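Local coordinates for protein putative hydrolase (Bacteroides ovatus, PDB 4HBS) that is of unknown function but is a putative hydrolase built as a five-bladed beta-propeller, with a family kinship to the beta-fructosidase clan, at residues G57-F62 against D393-Y398; Q354-V359 against I373-D378. All coordinates share one frame; numbering follows the deposited sequence.

Contact 1. Residues G57-F62 against D393-Y398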
ATOM      1  N   GLY A  57      -8.971  11.455   3.733  1.00 38.16           N
ATOM      2  CA  GLY A  57      -8.866  10.939   2.370  1.00 37.15           C
ATOM      3  C   GLY A  57      -7.416  10.769   1.963  1.00 40.33           C
ATOM      4  O   GLY A  57      -6.575  11.585   2.333  1.00 38.67           O
ATOM      5  N   GLY A  58      -7.117   9.703   1.232  1.00 38.17           N
ATOM      6  CA  GLY A  58      -5.743   9.389   0.883  1.00 38.02           C
ATOM      7  C   GLY A  58      -5.510   8.217  -0.038  1.00 43.21           C
ATOM      8  O   GLY A  58      -6.433   7.542  -0.487  1.00 44.30           O
ATOM      9  N   ASP A  59      -4.239   7.979  -0.271  1.00 40.26           N
ATOM     10  CA  ASP A  59      -3.621   7.090  -1.250  1.00 39.94           C
ATOM     11  C   ASP A  59      -2.550   6.261  -0.562  1.00 43.54           C
ATOM     12  O   ASP A  59      -2.134   6.608   0.548  1.00 42.22           O
ATOM     13  CB  ASP A  59      -2.982   8.055  -2.238  1.00 42.47           C
ATOM     14  CG  ASP A  59      -2.592   7.602  -3.604  1.00 61.32           C
ATOM     15  OD1 ASP A  59      -3.487   7.482  -4.445  1.00 61.57           O
ATOM     16  OD2 ASP A  59      -1.361   7.638  -3.919  1.00 71.13           O
ATOM     17  N   GLY A  60      -2.068   5.218  -1.228  1.00 40.68           N
ATOM     18  CA  GLY A  60      -1.075   4.312  -0.658  1.00 40.43           C
ATOM     19  C   GLY A  60      -1.769   3.356   0.285  1.00 43.74           C
ATOM     20  O   GLY A  60      -2.449   2.434  -0.168  1.00 43.32           O
ATOM     21  N   VAL A  61      -1.693   3.631   1.599  1.00 40.29           N
ATOM     22  CA  VAL A  61      -2.362   2.841   2.642  1.00 40.50           C
ATOM     23  C   VAL A  61      -1.630   1.503   2.742  1.00 45.11           C
ATOM     24  O   VAL A  61      -2.022   0.518   2.118  1.00 44.21           O
ATOM     25  CB  VAL A  61      -3.911   2.693   2.398  1.00 43.42           C
ATOM     26  CG1 VAL A  61      -4.603   2.076   3.600  1.00 42.84           C
ATOM     27  CG2 VAL A  61      -4.550   4.048   2.069  1.00 42.93           C
ATOM     28  N   PHE A  62      -0.510   1.516   3.475  1.00 43.07           N
ATOM     29  CA  PHE A  62       0.365   0.360   3.696  1.00 43.15           C
ATOM     30  C   PHE A  62       0.500   0.106   5.179  1.00 46.13           C
ATOM     31  O   PHE A  62       0.908   1.011   5.895  1.00 45.70           O
ATOM     32  CB  PHE A  62       1.759   0.631   3.126  1.00 45.27           C
ATOM     33  CG  PHE A  62       1.875   0.867   1.642  1.00 47.27           C
ATOM     34  CD1 PHE A  62       1.539   2.098   1.089  1.00 50.39           C
ATOM     35  CD2 PHE A  62       2.519  -0.055   0.830  1.00 50.88           C
ATOM     36  CE1 PHE A  62       1.706   2.339  -0.275  1.00 51.27           C
ATOM     37  CE2 PHE A  62       2.709   0.196  -0.529  1.00 54.02           C
ATOM     38  CZ  PHE A  62       2.283   1.385  -1.077  1.00 51.32           C
ATOM     39  N   ASP A 393     -15.606  10.990  -0.379  1.00 41.76           N
ATOM     40  CA  ASP A 393     -15.461   9.541  -0.497  1.00 40.52           C
ATOM     41  C   ASP A 393     -15.006   8.946  -1.867  1.00 42.19           C
ATOM     42  O   ASP A 393     -15.085   7.723  -2.058  1.00 40.77           O
ATOM     43  CB  ASP A 393     -16.764   8.915  -0.028  1.00 42.42           C
ATOM     44  CG  ASP A 393     -17.014   9.145   1.448  1.00 45.35           C
ATOM     45  OD1 ASP A 393     -16.077   8.922   2.256  1.00 41.22           O
ATOM     46  OD2 ASP A 393     -18.107   9.640   1.792  1.00 55.17           O
ATOM     47  N   PHE A 394     -14.400   9.751  -2.737  1.00 36.85           N
ATOM     48  CA  PHE A 394     -13.803   9.198  -3.948  1.00 35.18           C
ATOM     49  C   PHE A 394     -12.409   8.742  -3.608  1.00 41.63           C
ATOM     50  O   PHE A 394     -11.994   7.631  -3.932  1.00 41.50           O
ATOM     51  CB  PHE A 394     -13.735  10.250  -5.069  1.00 36.01           C
ATOM     52  CG  PHE A 394     -15.045  10.509  -5.765  1.00 36.54           C
ATOM     53  CD1 PHE A 394     -15.654   9.516  -6.525  1.00 38.81           C
ATOM     54  CD2 PHE A 394     -15.631  11.763  -5.727  1.00 37.91           C
ATOM     55  CE1 PHE A 394     -16.814   9.781  -7.249  1.00 39.90           C
ATOM     56  CE2 PHE A 394     -16.827  12.010  -6.402  1.00 41.80           C
ATOM     57  CZ  PHE A 394     -17.411  11.018  -7.160  1.00 39.85           C
ATOM     58  N   TYR A 395     -11.679   9.631  -2.935  1.00 39.73           N
ATOM     59  CA  TYR A 395     -10.292   9.475  -2.602  1.00 39.00           C
ATOM     60  C   TYR A 395     -10.027   8.992  -1.170  1.00 44.44           C
ATOM     61  O   TYR A 395      -9.489   9.722  -0.340  1.00 45.35           O
ATOM     62  CB  TYR A 395      -9.639  10.816  -2.834  1.00 40.54           C
ATOM     63  CG  TYR A 395      -8.155  10.726  -2.993  1.00 42.77           C
ATOM     64  CD1 TYR A 395      -7.591  10.079  -4.084  1.00 43.86           C
ATOM     65  CD2 TYR A 395      -7.305  11.322  -2.074  1.00 44.30           C
ATOM     66  CE1 TYR A 395      -6.222   9.993  -4.238  1.00 44.12           C
ATOM     67  CE2 TYR A 395      -5.933  11.266  -2.231  1.00 45.48           C
ATOM     68  CZ  TYR A 395      -5.393  10.614  -3.327  1.00 52.58           C
ATOM     69  OH  TYR A 395      -4.047  10.579  -3.534  1.00 54.98           O
ATOM     70  N   ARG A 396     -10.318   7.729  -0.920  1.00 40.74           N
ATOM     71  CA  ARG A 396     -10.048   7.097   0.367  1.00 40.42           C
ATOM     72  C   ARG A 396     -10.077   5.595   0.187  1.00 45.37           C
ATOM     73  O   ARG A 396     -10.671   5.103  -0.797  1.00 45.81           O
ATOM     74  CB  ARG A 396     -11.018   7.558   1.481  1.00 38.94           C
ATOM     75  CG  ARG A 396     -12.437   7.794   1.062  1.00 44.56           C
ATOM     76  CD  ARG A 396     -13.225   6.515   0.979  1.00 45.82           C
ATOM     77  NE  ARG A 396     -14.167   6.424   2.088  1.00 47.59           N
ATOM     78  CZ  ARG A 396     -14.061   5.634   3.158  1.00 60.77           C
ATOM     79  NH1 ARG A 396     -13.042   4.792   3.281  1.00 41.95           N
ATOM     80  NH2 ARG A 396     -14.988   5.662   4.099  1.00 56.06           N
ATOM     81  N   PRO A 397      -9.417   4.831   1.098  1.00 40.63           N
ATOM     82  CA  PRO A 397      -9.409   3.385   0.930  1.00 39.37           C
ATOM     83  C   PRO A 397     -10.724   2.739   1.288  1.00 40.55           C
ATOM     84  O   PRO A 397     -11.475   3.250   2.103  1.00 40.02           O
ATOM     85  CB  PRO A 397      -8.292   2.922   1.865  1.00 41.58           C
ATOM     86  CG  PRO A 397      -8.195   3.960   2.891  1.00 46.40           C
ATOM     87  CD  PRO A 397      -8.660   5.239   2.300  1.00 41.93           C
ATOM     88  N   TYR A 398     -11.002   1.629   0.646  1.00 36.27           N
ATOM     89  CA  TYR A 398     -12.165   0.798   0.917  1.00 36.19           C
ATOM     90  C   TYR A 398     -11.591  -0.569   1.231  1.00 40.48           C
ATOM     91  O   TYR A 398     -10.654  -0.985   0.551  1.00 39.65           O
ATOM     92  CB  TYR A 398     -13.127   0.808  -0.269  1.00 36.32           C
ATOM     93  CG  TYR A 398     -13.927   2.086  -0.330  1.00 36.91           C
ATOM     94  CD1 TYR A 398     -14.935   2.347   0.598  1.00 38.89           C
ATOM     95  CD2 TYR A 398     -13.659   3.059  -1.290  1.00 37.00           C
ATOM     96  CE1 TYR A 398     -15.695   3.514   0.537  1.00 37.85           C
ATOM     97  CE2 TYR A 398     -14.407   4.240  -1.351  1.00 37.87           C
ATOM     98  CZ  TYR A 398     -15.440   4.448  -0.450  1.00 45.37           C
ATOM     99  OH  TYR A 398     -16.181   5.601  -0.481  1.00 48.23           O
TER
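Y395 spreads its ring along the backbone of G58 and D59, and it gives the largest share of the buried surface of any residue here. A chi1 of -160° puts CG anti to the backbone N. From there CD2 passes the amide nitrogen of G58, and CE2 lies 3.6 Å from G58 CA. One face of the ring is covered by the glycine peptide, with G58 O 4.1 Å above the plane and over its centre. Farther out, CZ lies 3.7 Å from D59 CB, while CE1 is equally far from D59 OD1. The carboxylate of D59 is turned only 17° from the ring plane. At the tip, OH packs against D59 CB but finds its hydrogen bond outside both segments, at the carbonyl of D77. D59 OD1 has its probable partner in the hydroxyl of Y357.

The backbone adds one weak hydrogen bond, G58 N to Y395 O at 2.8 Å, bent to 125° at the hydrogen. A separate apolar touch closes the far end: V61 CG2 meets P397 CG at 3.7 Å, the two side chains crossing at about a right angle. R396 meets the glycines through its backbone and CB: CA lies near G58 O and CB against G57 CA. Its guanidinium turns back to form a salt bridge through NE to D393 OD1 (3.1 Å), while NH2 reaches N46 O.

All seven touching residues are buried. Segment 57-62 leads into strand 60-65, an outermost strand of a four-stranded propeller blade, where V61 and F62 both face S74 in a G1 beta bulge. Segment 393-398 is the loop between strands 371-377 and 399-403 of another blade, so the contact ties two sheets together.

Contact 2. Residues Q354-V359 against I373-D378; sequences QHVYMV and ISTNTD. With GOL (glycerol), chain D.
Y357 and N376 pair in an antiparallel beta hairpin, strands 356-361 and 371-377 of one propeller blade. Two backbone hydrogen bonds define this pair: Y357 N to N376 O and N376 N to Y357 O, both 2.9 Å. V356 and T377 form the adjoining non-hydrogen-bonded pair, and beyond it Q354 N donates to D378 O.

The main side-chain contact is a CH-pi interaction. With CG between the backbone N and the carbonyl carbon (chi1 58°), the Y357 ring lies over N376 CB, which is 3.7 Å from the ring centroid and 15° off its normal. N376 OD1, whose polar partner is G60 N, also lies beside CB of M358, which is modelled as selenomethionine.

Apolar contacts fall on the V356 and T377 face, where V356 CG2 meets T375 CG2 at 3.8 Å and L341 packs over both. Farther along, V359 CG1 touches I373 CG2.

Polar groups gather at the open end of the hairpin around a glycerol, probably from the crystallisation liquor. Its O2 sits over the Y357 face opposite N376. Its O3 accepts from H355 ND1 at 3.0 Å and donates to D378 OD2 at 2.7 Å.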
ATOM      1  N   GLN A 354     -13.116   6.872 -11.485  1.00 40.71           N
ATOM      2  CA  GLN A 354     -12.171   6.731 -12.600  1.00 41.57           C
ATOM      3  C   GLN A 354     -11.363   5.453 -12.495  1.00 47.56           C
ATOM      4  O   GLN A 354     -11.559   4.561 -13.320  1.00 48.58           O
ATOM      5  CB  GLN A 354     -11.233   7.957 -12.717  1.00 42.59           C
ATOM      6  CG  GLN A 354     -10.354   7.984 -13.989  1.00 49.11           C
ATOM      7  CD  GLN A 354      -9.238   9.015 -13.928  1.00 60.19           C
ATOM      8  OE1 GLN A 354      -8.548   9.152 -12.927  1.00 52.52           O
ATOM      9  NE2 GLN A 354      -9.006   9.744 -15.017  1.00 52.95           N
ATOM     10  N   HIS A 355     -10.451   5.359 -11.509  1.00 44.65           N
ATOM     11  CA  HIS A 355      -9.543   4.219 -11.373  1.00 44.84           C
ATOM     12  C   HIS A 355      -9.539   3.624  -9.998  1.00 47.06           C
ATOM     13  O   HIS A 355      -9.659   4.334  -9.011  1.00 46.53           O
ATOM     14  CB  HIS A 355      -8.092   4.638 -11.683  1.00 45.88           C
ATOM     15  CG  HIS A 355      -7.847   4.996 -13.105  1.00 50.60           C
ATOM     16  ND1 HIS A 355      -7.066   6.086 -13.445  1.00 52.87           N
ATOM     17  CD2 HIS A 355      -8.299   4.412 -14.240  1.00 53.44           C
ATOM     18  CE1 HIS A 355      -7.051   6.127 -14.768  1.00 53.01           C
ATOM     19  NE2 HIS A 355      -7.783   5.139 -15.294  1.00 53.75           N
ATOM     20  N   VAL A 356      -9.324   2.324  -9.942  1.00 42.35           N
ATOM     21  CA  VAL A 356      -9.122   1.604  -8.711  1.00 41.73           C
ATOM     22  C   VAL A 356      -7.665   1.146  -8.815  1.00 47.30           C
ATOM     23  O   VAL A 356      -7.227   0.706  -9.883  1.00 48.40           O
ATOM     24  CB  VAL A 356     -10.148   0.472  -8.409  1.00 45.00           C
ATOM     25  CG1 VAL A 356     -10.420  -0.412  -9.621  1.00 45.34           C
ATOM     26  CG2 VAL A 356      -9.701  -0.354  -7.219  1.00 44.49           C
ATOM     27  N   TYR A 357      -6.889   1.362  -7.779  1.00 42.86           N
ATOM     28  CA  TYR A 357      -5.475   1.022  -7.836  1.00 42.28           C
ATOM     29  C   TYR A 357      -4.957   0.743  -6.446  1.00 44.67           C
ATOM     30  O   TYR A 357      -5.745   0.742  -5.496  1.00 44.45           O
ATOM     31  CB  TYR A 357      -4.690   2.148  -8.529  1.00 43.18           C
ATOM     32  CG  TYR A 357      -4.831   3.505  -7.872  1.00 43.65           C
ATOM     33  CD1 TYR A 357      -5.949   4.305  -8.107  1.00 44.52           C
ATOM     34  CD2 TYR A 357      -3.821   4.018  -7.070  1.00 43.98           C
ATOM     35  CE1 TYR A 357      -6.089   5.546  -7.497  1.00 42.43           C
ATOM     36  CE2 TYR A 357      -3.933   5.270  -6.480  1.00 44.24           C
ATOM     37  CZ  TYR A 357      -5.064   6.042  -6.708  1.00 48.75           C
ATOM     38  OH  TYR A 357      -5.173   7.300  -6.165  1.00 46.89           O
HETATM   39  N   MSE A 358      -3.669   0.402  -6.333  1.00 39.79           N
HETATM   40  CA  MSE A 358      -3.043   0.111  -5.060  1.00 39.26           C
HETATM   41  C   MSE A 358      -3.842  -0.926  -4.264  1.00 45.30           C
HETATM   42  O   MSE A 358      -4.252  -0.680  -3.121  1.00 44.63           O
HETATM   43  CB  MSE A 358      -2.895   1.400  -4.260  1.00 40.49           C
HETATM   44  CG  MSE A 358      -1.746   1.359  -3.305  1.00 46.79           C
HETATM   45 SE   MSE A 358      -0.065   1.659  -4.181  0.75 53.44          SE
HETATM   46  CE  MSE A 358      -0.303   3.613  -4.483  1.00 49.62           C
ATOM     47  N   VAL A 359      -4.089  -2.075  -4.882  1.00 43.48           N
ATOM     48  CA  VAL A 359      -4.803  -3.149  -4.205  1.00 43.51           C
ATOM     49  C   VAL A 359      -3.764  -3.781  -3.302  1.00 47.60           C
ATOM     50  O   VAL A 359      -2.862  -4.464  -3.792  1.00 48.21           O
ATOM     51  CB  VAL A 359      -5.467  -4.126  -5.183  1.00 47.60           C
ATOM     52  CG1 VAL A 359      -6.228  -5.201  -4.429  1.00 48.18           C
ATOM     53  CG2 VAL A 359      -6.412  -3.373  -6.113  1.00 46.89           C
ATOM     54  N   ILE A 373      -7.682  -6.878   2.292  1.00 47.36           N
ATOM     55  CA  ILE A 373      -7.304  -6.101   1.116  1.00 45.85           C
ATOM     56  C   ILE A 373      -7.893  -4.694   1.203  1.00 49.60           C
ATOM     57  O   ILE A 373      -8.970  -4.512   1.765  1.00 50.03           O
ATOM     58  CB  ILE A 373      -7.803  -6.861  -0.155  1.00 48.54           C
ATOM     59  CG1 ILE A 373      -7.035  -8.193  -0.327  1.00 49.06           C
ATOM     60  CG2 ILE A 373      -7.677  -6.015  -1.419  1.00 48.15           C
ATOM     61  CD1 ILE A 373      -7.742  -9.209  -1.103  1.00 49.67           C
ATOM     62  N   SER A 374      -7.194  -3.708   0.641  1.00 44.52           N
ATOM     63  CA  SER A 374      -7.659  -2.325   0.614  1.00 43.27           C
ATOM     64  C   SER A 374      -7.345  -1.728  -0.734  1.00 48.01           C
ATOM     65  O   SER A 374      -6.280  -2.001  -1.280  1.00 48.16           O
ATOM     66  CB  SER A 374      -7.013  -1.502   1.729  1.00 45.27           C
ATOM     67  OG  SER A 374      -5.709  -1.045   1.407  1.00 47.21           O
ATOM     68  N   THR A 375      -8.258  -0.916  -1.274  1.00 44.26           N
ATOM     69  CA  THR A 375      -8.069  -0.251  -2.555  1.00 43.02           C
ATOM     70  C   THR A 375      -7.768   1.215  -2.356  1.00 47.66           C
ATOM     71  O   THR A 375      -7.727   1.706  -1.238  1.00 48.18           O
ATOM     72  CB  THR A 375      -9.346  -0.361  -3.383  1.00 48.84           C
ATOM     73  OG1 THR A 375     -10.406   0.347  -2.729  1.00 48.24           O
ATOM     74  CG2 THR A 375      -9.737  -1.776  -3.661  1.00 47.97           C
ATOM     75  N   ASN A 376      -7.498   1.888  -3.456  1.00 43.56           N
ATOM     76  CA  ASN A 376      -7.401   3.330  -3.596  1.00 42.22           C
ATOM     77  C   ASN A 376      -8.276   3.628  -4.785  1.00 46.16           C
ATOM     78  O   ASN A 376      -8.265   2.823  -5.715  1.00 44.57           O
ATOM     79  CB  ASN A 376      -5.961   3.811  -3.840  1.00 38.88           C
ATOM     80  CG  ASN A 376      -4.960   3.731  -2.713  1.00 55.68           C
ATOM     81  OD1 ASN A 376      -3.787   4.051  -2.932  1.00 50.57           O
ATOM     82  ND2 ASN A 376      -5.343   3.351  -1.485  1.00 44.81           N
ATOM     83  N   THR A 377      -9.061   4.724  -4.765  1.00 43.77           N
ATOM     84  CA  THR A 377      -9.917   5.086  -5.896  1.00 43.39           C
ATOM     85  C   THR A 377      -9.723   6.539  -6.214  1.00 47.33           C
ATOM     86  O   THR A 377      -9.185   7.285  -5.406  1.00 47.75           O
ATOM     87  CB  THR A 377     -11.373   4.690  -5.667  1.00 51.40           C
ATOM     88  OG1 THR A 377     -11.724   4.943  -4.310  1.00 53.04           O
ATOM     89  CG2 THR A 377     -11.611   3.227  -5.997  1.00 49.09           C
ATOM     90  N   ASP A 378     -10.143   6.916  -7.419  1.00 43.66           N
ATOM     91  CA  ASP A 378      -9.935   8.202  -8.100  1.00 43.02           C
ATOM     92  C   ASP A 378     -11.192   8.682  -8.783  1.00 48.07           C
ATOM     93  O   ASP A 378     -11.896   7.846  -9.350  1.00 47.62           O
ATOM     94  CB  ASP A 378      -8.953   7.880  -9.274  1.00 44.84           C
ATOM     95  CG  ASP A 378      -7.657   8.590  -9.404  1.00 60.81           C
ATOM     96  OD1 ASP A 378      -7.133   9.055  -8.381  1.00 65.53           O
ATOM     97  OD2 ASP A 378      -7.080   8.542 -10.503  1.00 64.84           O
TER
HETATM   98  C1  GOL D 502      -2.873   8.166  -9.550  1.00 68.80           C
HETATM   99  O1  GOL D 502      -1.568   8.248  -8.977  1.00 70.30           O
HETATM  100  C2  GOL D 502      -2.848   7.372 -10.836  1.00 65.59           C
HETATM  101  O2  GOL D 502      -2.710   5.974 -10.558  1.00 62.81           O
HETATM  102  C3  GOL D 502      -4.068   7.625 -11.694  1.00 65.55           C
HETATM  103  O3  GOL D 502      -5.180   6.831 -11.289  1.00 64.82           O
HETATM  104  O   HOH W   1      -4.248   0.461  -0.591  1.00 41.11           O

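How the contacts relate
Contact 1 and contact 2 lie with their centres 8 Å apart and touch directly; along the chain, contact 2 is nested inside the loop that contact 1 closes. Two probable hydrogen bonds join them: D59 OD1 to Y357 OH at 2.4 Å, and G60 N to N376 OD1 at 2.7 Å. The 2.4 Å separation is shorter than a normal hydrogen bond, and its exact length is doubtful. Packing adds P397 CB against T375 O at 3.4 Å. The glycerol of contact 2 is also about 5 Å from the D59 side chain, consistent with a pocket bordered by both contacts, although its role is unknown.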